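Local structure of HRDC domain-containing protein (Bifidobacterium adolescentis ATCC 15703, 3CYM) at residues Q375-E378 against P383-I386. The protein is of unknown function but probably acts as a 3'-5' exonuclease on nucleic acids. Numbering follows the deposited sequence. Where two conformers were deposited one is given.
Sequences QIAE and PVEI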
ATOM      1  N   GLN A 375      25.094  14.488  -1.901  1.00 21.94           N
ATOM      2  CA  GLN A 375      26.324  14.343  -2.662  1.00 20.91           C
ATOM      3  C   GLN A 375      26.559  12.878  -3.058  1.00 21.20           C
ATOM      4  O   GLN A 375      26.948  12.597  -4.194  1.00 24.37           O
ATOM      5  CB  GLN A 375      27.511  14.921  -1.891  1.00 24.30           C
ATOM      6  CG  GLN A 375      28.777  15.083  -2.729  1.00 29.51           C
ATOM      7  CD  GLN A 375      28.541  15.887  -3.995  1.00 34.90           C
ATOM      8  OE1 GLN A 375      28.250  17.078  -3.935  1.00 33.99           O
ATOM      9  NE2 GLN A 375      28.666  15.235  -5.152  1.00 32.87           N
ATOM     10  N   ILE A 376      26.280  11.955  -2.135  1.00 18.63           N
ATOM     11  CA  ILE A 376      26.426  10.513  -2.389  1.00 18.14           C
ATOM     12  C   ILE A 376      25.398  10.031  -3.424  1.00 20.40           C
ATOM     13  O   ILE A 376      25.716   9.229  -4.304  1.00 22.50           O
ATOM     14  CB  ILE A 376      26.335   9.690  -1.071  1.00 18.63           C
ATOM     15  CG1 ILE A 376      27.515  10.042  -0.144  1.00 20.53           C
ATOM     16  CG2 ILE A 376      26.309   8.197  -1.372  1.00 17.92           C
ATOM     17  CD1 ILE A 376      27.467   9.444   1.258  1.00 10.24           C
ATOM     18  N   ALA A 377      24.179  10.560  -3.313  1.00 19.34           N
ATOM     19  CA  ALA A 377      23.101  10.327  -4.259  1.00 17.97           C
ATOM     20  C   ALA A 377      23.524  10.649  -5.693  1.00 24.82           C
ATOM     21  O   ALA A 377      23.329   9.832  -6.582  1.00 20.88           O
ATOM     22  CB  ALA A 377      21.894  11.143  -3.872  1.00 16.92           C
ATOM     23  N   GLU A 378      24.105  11.837  -5.891  1.00 25.30           N
ATOM     24  CA  GLU A 378      24.687  12.256  -7.169  1.00 27.30           C
ATOM     25  C   GLU A 378      25.792  11.339  -7.670  1.00 23.29           C
ATOM     26  O   GLU A 378      25.716  10.839  -8.786  1.00 23.61           O
ATOM     27  CB  GLU A 378      25.269  13.664  -7.046  1.00 33.03           C
ATOM     28  CG  GLU A 378      24.423  14.758  -7.631  1.00 42.61           C
ATOM     29  CD  GLU A 378      25.256  15.971  -8.001  1.00 58.70           C
ATOM     30  OE1 GLU A 378      25.066  16.498  -9.118  1.00 64.40           O
ATOM     31  OE2 GLU A 378      26.111  16.391  -7.184  1.00 63.66           O
ATOM     32  N   PRO A 383      18.459   7.945  -6.338  1.00 22.37           N
ATOM     33  CA  PRO A 383      17.624   8.949  -5.674  1.00 21.28           C
ATOM     34  C   PRO A 383      17.955   9.061  -4.186  1.00 25.15           C
ATOM     35  O   PRO A 383      18.179   8.044  -3.522  1.00 24.69           O
ATOM     36  CB  PRO A 383      16.203   8.422  -5.881  1.00 21.76           C
ATOM     37  CG  PRO A 383      16.285   7.609  -7.111  1.00 23.84           C
ATOM     38  CD  PRO A 383      17.642   6.977  -7.081  1.00 20.36           C
ATOM     39  N   VAL A 384      18.011  10.295  -3.686  1.00 25.40           N
ATOM     40  CA  VAL A 384      18.454  10.574  -2.312  1.00 22.71           C
ATOM     41  C   VAL A 384      17.606   9.854  -1.241  1.00 20.08           C
ATOM     42  O   VAL A 384      18.132   9.397  -0.228  1.00 15.94           O
ATOM     43  CB  VAL A 384      18.611  12.112  -2.069  1.00 22.25           C
ATOM     44  CG1 VAL A 384      17.296  12.848  -2.257  1.00 23.44           C
ATOM     45  CG2 VAL A 384      19.210  12.403  -0.699  1.00 27.26           C
ATOM     46  N   GLU A 385      16.311   9.702  -1.518  1.00 19.88           N
ATOM     47  CA  GLU A 385      15.416   9.010  -0.594  0.50 19.13           C
ATOM     48  C   GLU A 385      15.641   7.503  -0.593  1.00 20.11           C
ATOM     49  O   GLU A 385      15.309   6.844   0.384  1.00 16.20           O
ATOM     50  CB  GLU A 385      13.939   9.362  -0.844  0.50 19.53           C
ATOM     51  CG  GLU A 385      13.252   8.670  -2.028  0.50 15.46           C
ATOM     52  CD  GLU A 385      11.784   9.088  -2.178  0.50 18.48           C
ATOM     53  OE1 GLU A 385      11.290   9.868  -1.340  0.50 12.35           O
ATOM     54  OE2 GLU A 385      11.123   8.637  -3.139  0.50 15.50           O
ATOM     55  N   ILE A 386      16.228   6.981  -1.672  1.00 18.84           N
ATOM     56  CA  ILE A 386      16.546   5.547  -1.815  1.00 19.66           C
ATOM     57  C   ILE A 386      17.897   5.195  -1.155  1.00 23.40           C
ATOM     58  O   ILE A 386      18.032   4.130  -0.537  1.00 22.87           O
ATOM     59  CB  ILE A 386      16.467   5.113  -3.320  1.00 19.64           C
ATOM     60  CG1 ILE A 386      15.011   5.140  -3.801  1.00 17.74           C
ATOM     61  CG2 ILE A 386      17.069   3.725  -3.585  1.00 15.34           C
ATOM     62  CD1 ILE A 386      14.079   4.075  -3.154  1.00 12.26           C
TER
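Val384 sets its backbone and the root of its side chain against the methyl of Ala377, an apolar touch with no hydrogen bond across it. CB of Val384 lies 3.9 Å from CB of Ala377, and the same methyl reaches CA of Val384 at 3.8 Å. Beyond CB the two branches part. Val384 CG2 stands anti to the backbone N and stays near the methyl, 4.3 Å from Ala377 CB; Val384 CG1, wedged between its own N and carbonyl carbon (chi1 61°), is carried off to 5.2 Å from Ala377 CB. The valine side chain also rests on Val373 and Ser374, one turn earlier on helix 360-380. Ala377 is buried, and its small methyl is consistent with the close approach, the CA atoms of Ala377 and Val384 being 5.0 Å apart. Pro383, at the N-cap position, adds only its backbone, its C atom 4.5 Å from Ala377 CB, while its side chain touches Arg126 of helix 121-127. Within the first turn of helix 384-387, Ile386 N bonds to Pro383 O at 2.9 Å. The chain thus folds back on itself in a tight helix-loop-helix corner, one of the bends of this all-helical, HRDC-like C-terminal domain.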